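Alcohol oxidase (Myceliophthora thermophila, PDB 6F74) binds FAD as a VAO-type flavoprotein of the oxygen-dependent oxidoreductase family and probably acts as an alcohol oxidase, using oxygen as electron acceptor. Local coordinates at residues M500-K508 with V518-K526. Sequence-based numbering, arbitrary orientation.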
loop_
_atom_site.group_PDB
_atom_site.type_symbol
_atom_site.label_atom_id
_atom_site.label_comp_id
_atom_site.label_asym_id
_atom_site.label_seq_id
_atom_site.Cartn_x
_atom_site.Cartn_y
_atom_site.Cartn_z
ATOM N N MET A 500 -7.662 -9.659 6.662
ATOM C CA MET A 500 -7.755 -10.651 5.578
ATOM C C MET A 500 -7.811 -9.889 4.275
ATOM O O MET A 500 -8.577 -8.918 4.147
ATOM C CB MET A 500 -8.994 -11.528 5.718
ATOM C CG MET A 500 -8.952 -12.425 6.944
ATOM S SD MET A 500 -10.478 -13.251 7.381
ATOM C CE MET A 500 -10.612 -14.518 6.142
ATOM N N ILE A 501 -6.959 -10.285 3.337
ATOM C CA ILE A 501 -6.978 -9.787 1.970
ATOM C C ILE A 501 -7.251 -10.970 1.043
ATOM O O ILE A 501 -6.647 -12.027 1.179
ATOM C CB ILE A 501 -5.643 -9.138 1.609
ATOM C CG1 ILE A 501 -5.427 -7.941 2.527
ATOM C CG2 ILE A 501 -5.609 -8.710 0.152
ATOM C CD1 ILE A 501 -4.160 -7.157 2.299
ATOM N N SER A 502 -8.194 -10.792 0.128
ATOM C CA SER A 502 -8.527 -11.815 -0.871
ATOM C C SER A 502 -8.588 -11.136 -2.226
ATOM O O SER A 502 -9.120 -10.051 -2.346
ATOM C CB SER A 502 -9.851 -12.482 -0.529
ATOM O OG SER A 502 -10.151 -13.557 -1.412
ATOM N N GLY A 503 -8.038 -11.756 -3.255
ATOM C CA GLY A 503 -8.000 -11.101 -4.585
ATOM C C GLY A 503 -7.876 -12.099 -5.725
ATOM O O GLY A 503 -7.677 -13.291 -5.493
ATOM N N GLN A 504 -8.002 -11.590 -6.956
ATOM C CA GLN A 504 -7.765 -12.372 -8.176
ATOM C C GLN A 504 -7.092 -11.483 -9.195
ATOM O O GLN A 504 -7.234 -10.267 -9.164
ATOM C CB GLN A 504 -9.077 -12.865 -8.820
ATOM C CG GLN A 504 -10.089 -13.366 -7.837
ATOM C CD GLN A 504 -11.346 -13.939 -8.498
ATOM O OE1 GLN A 504 -12.355 -14.123 -7.831
ATOM N NE2 GLN A 504 -11.296 -14.194 -9.810
ATOM N N GLY A 505 -6.406 -12.111 -10.142
ATOM C CA GLY A 505 -5.785 -11.430 -11.274
ATOM C C GLY A 505 -6.656 -11.404 -12.520
ATOM O O GLY A 505 -7.654 -12.134 -12.609
ATOM N N ILE A 506 -6.249 -10.571 -13.473
ATOM C CA ILE A 506 -6.817 -10.517 -14.800
ATOM C C ILE A 506 -5.663 -10.704 -15.782
ATOM O O ILE A 506 -4.512 -10.365 -15.452
ATOM C CB ILE A 506 -7.535 -9.180 -15.130
ATOM C CG1 ILE A 506 -6.702 -7.953 -14.694
ATOM C CG2 ILE A 506 -8.877 -9.147 -14.444
ATOM C CD1 ILE A 506 -7.292 -6.593 -15.039
ATOM N N PRO A 507 -5.957 -11.222 -16.983
ATOM C CA PRO A 507 -4.929 -11.265 -18.024
ATOM C C PRO A 507 -4.261 -9.914 -18.228
ATOM O O PRO A 507 -4.859 -8.859 -17.970
ATOM C CB PRO A 507 -5.720 -11.673 -19.304
ATOM C CG PRO A 507 -6.956 -12.345 -18.795
ATOM C CD PRO A 507 -7.280 -11.625 -17.508
ATOM N N LYS A 508 -3.016 -9.954 -18.673
ATOM C CA LYS A 508 -2.230 -8.741 -18.920
ATOM C C LYS A 508 -2.953 -7.835 -19.930
ATOM O O LYS A 508 -3.049 -6.623 -19.729
ATOM C CB LYS A 508 -0.850 -9.165 -19.444
ATOM C CG LYS A 508 0.118 -8.048 -19.762
ATOM C CD LYS A 508 1.428 -8.646 -20.254
ATOM C CE LYS A 508 1.340 -9.145 -21.694
ATOM N NZ LYS A 508 2.645 -9.724 -22.101
ATOM N N VAL A 518 -14.204 -10.137 -12.998
ATOM C CA VAL A 518 -13.275 -10.328 -11.879
ATOM C C VAL A 518 -13.536 -9.322 -10.761
ATOM O O VAL A 518 -13.530 -9.697 -9.594
ATOM C CB VAL A 518 -11.808 -10.281 -12.332
ATOM C CG1 VAL A 518 -10.863 -10.347 -11.132
ATOM C CG2 VAL A 518 -11.518 -11.445 -13.266
ATOM N N GLN A 519 -13.750 -8.059 -11.108
ATOM C CA GLN A 519 -14.017 -7.026 -10.099
ATOM C C GLN A 519 -15.266 -7.349 -9.280
ATOM O O GLN A 519 -15.282 -7.145 -8.061
ATOM C CB GLN A 519 -14.186 -5.633 -10.737
ATOM C CG GLN A 519 -14.298 -4.510 -9.719
ATOM C CD GLN A 519 -13.039 -4.410 -8.871
ATOM O OE1 GLN A 519 -12.011 -3.968 -9.365
ATOM N NE2 GLN A 519 -13.103 -4.853 -7.609
ATOM N N HIS A 520 -16.295 -7.860 -9.955
ATOM C CA HIS A 520 -17.515 -8.318 -9.305
ATOM C C HIS A 520 -17.303 -9.483 -8.347
ATOM O O HIS A 520 -17.910 -9.510 -7.284
ATOM C CB HIS A 520 -18.555 -8.747 -10.347
ATOM C CG HIS A 520 -19.855 -9.204 -9.746
ATOM N ND1 HIS A 520 -20.872 -8.329 -9.422
ATOM C CD2 HIS A 520 -20.271 -10.430 -9.350
ATOM C CE1 HIS A 520 -21.873 -9.005 -8.890
ATOM N NE2 HIS A 520 -21.527 -10.276 -8.820
ATOM N N GLN A 521 -16.487 -10.462 -8.732
ATOM C CA GLN A 521 -16.143 -11.539 -7.812
ATOM C C GLN A 521 -15.426 -10.992 -6.577
ATOM O O GLN A 521 -15.768 -11.362 -5.470
ATOM C CB GLN A 521 -15.269 -12.600 -8.488
ATOM C CG GLN A 521 -15.973 -13.421 -9.597
ATOM C CD GLN A 521 -17.211 -14.141 -9.130
ATOM O OE1 GLN A 521 -17.145 -14.959 -8.231
ATOM N NE2 GLN A 521 -18.357 -13.824 -9.726
ATOM N N VAL A 522 -14.447 -10.103 -6.769
ATOM C CA VAL A 522 -13.690 -9.552 -5.663
ATOM C C VAL A 522 -14.558 -8.701 -4.749
ATOM O O VAL A 522 -14.536 -8.896 -3.524
ATOM C CB VAL A 522 -12.470 -8.765 -6.143
ATOM C CG1 VAL A 522 -11.726 -8.104 -4.977
ATOM C CG2 VAL A 522 -11.500 -9.724 -6.856
ATOM N N THR A 523 -15.333 -7.789 -5.324
ATOM C CA THR A 523 -16.147 -6.869 -4.524
ATOM C C THR A 523 -17.385 -7.527 -3.908
ATOM O O THR A 523 -17.606 -7.413 -2.696
ATOM C CB THR A 523 -16.583 -5.621 -5.351
ATOM O OG1 THR A 523 -15.427 -4.877 -5.795
ATOM C CG2 THR A 523 -17.492 -4.698 -4.496
ATOM N N HIS A 524 -18.187 -8.206 -4.738
ATOM C CA HIS A 524 -19.519 -8.670 -4.338
ATOM C C HIS A 524 -19.653 -10.139 -3.960
ATOM O O HIS A 524 -20.712 -10.512 -3.474
ATOM C CB HIS A 524 -20.553 -8.348 -5.443
ATOM C CG HIS A 524 -20.689 -6.882 -5.716
ATOM N ND1 HIS A 524 -21.244 -6.006 -4.804
ATOM C CD2 HIS A 524 -20.322 -6.139 -6.780
ATOM C CE1 HIS A 524 -21.235 -4.786 -5.302
ATOM N NE2 HIS A 524 -20.676 -4.835 -6.501
ATOM N N VAL A 525 -18.629 -10.954 -4.205
ATOM C CA VAL A 525 -18.563 -12.337 -3.687
ATOM C C VAL A 525 -17.522 -12.409 -2.550
ATOM O O VAL A 525 -17.867 -12.688 -1.398
ATOM C CB VAL A 525 -18.292 -13.358 -4.818
ATOM C CG1 VAL A 525 -18.207 -14.773 -4.262
ATOM C CG2 VAL A 525 -19.419 -13.303 -5.860
ATOM N N LYS A 526 -16.264 -12.101 -2.857
ATOM C CA LYS A 526 -15.197 -12.176 -1.840
ATOM C C LYS A 526 -15.409 -11.122 -0.735
ATOM O O LYS A 526 -15.597 -11.470 0.425
ATOM C CB LYS A 526 -13.815 -12.057 -2.482
ATOM C CG LYS A 526 -13.305 -13.350 -3.094
ATOM C CD LYS A 526 -12.130 -13.165 -4.034
ATOM C CE LYS A 526 -11.402 -14.477 -4.292
ATOM N NZ LYS A 526 -12.147 -15.412 -5.178
#
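The side chains of Ser502, Gln504 and Ile506 meet Val518, Gln521, Val522 and Lys526 in a buried helix-on-sheet packing, in which helix 512-533 packs over the C-terminal end of strand 498-503. That strand runs between 467-472 and 435-440 in the seven-stranded antiparallel sheet of this VAO-type fold, and the helix runs back over it roughly antiparallel, the axes of the short segments 148° apart and 8.7 Å at closest approach. How a polar side chain can be held inside such an interface is illustrated by Gln504. Its chain, extended beyond CG, passes over the helix, with Gln504 CB 3.9 Å from Val518 CG1 and Gln504 CG 4.0 Å from Val522 CG2. Gln504 OE1 ends 3.4 Å from Gln521 CB and accepts a hydrogen bond from Lys526 NZ, which also binds Ser466. With only an alanine here, the buried Lys526 would probably lose one of its two named acceptors and a gap would open over Val522 CG2 and Gln521 CB. Farther along, Ile506 CG2 meets Val518 CG2 at 3.7 Å. Ser502 OG, hydrogen-bonded to Asn468, lies against the lysine's CD and CE. A bend at chi4 of Lys526 (73°) turns Lys526 NZ toward Gln504 OE1, which it reaches at 3.0 Å from above the carbonyl plane, 38° out of it.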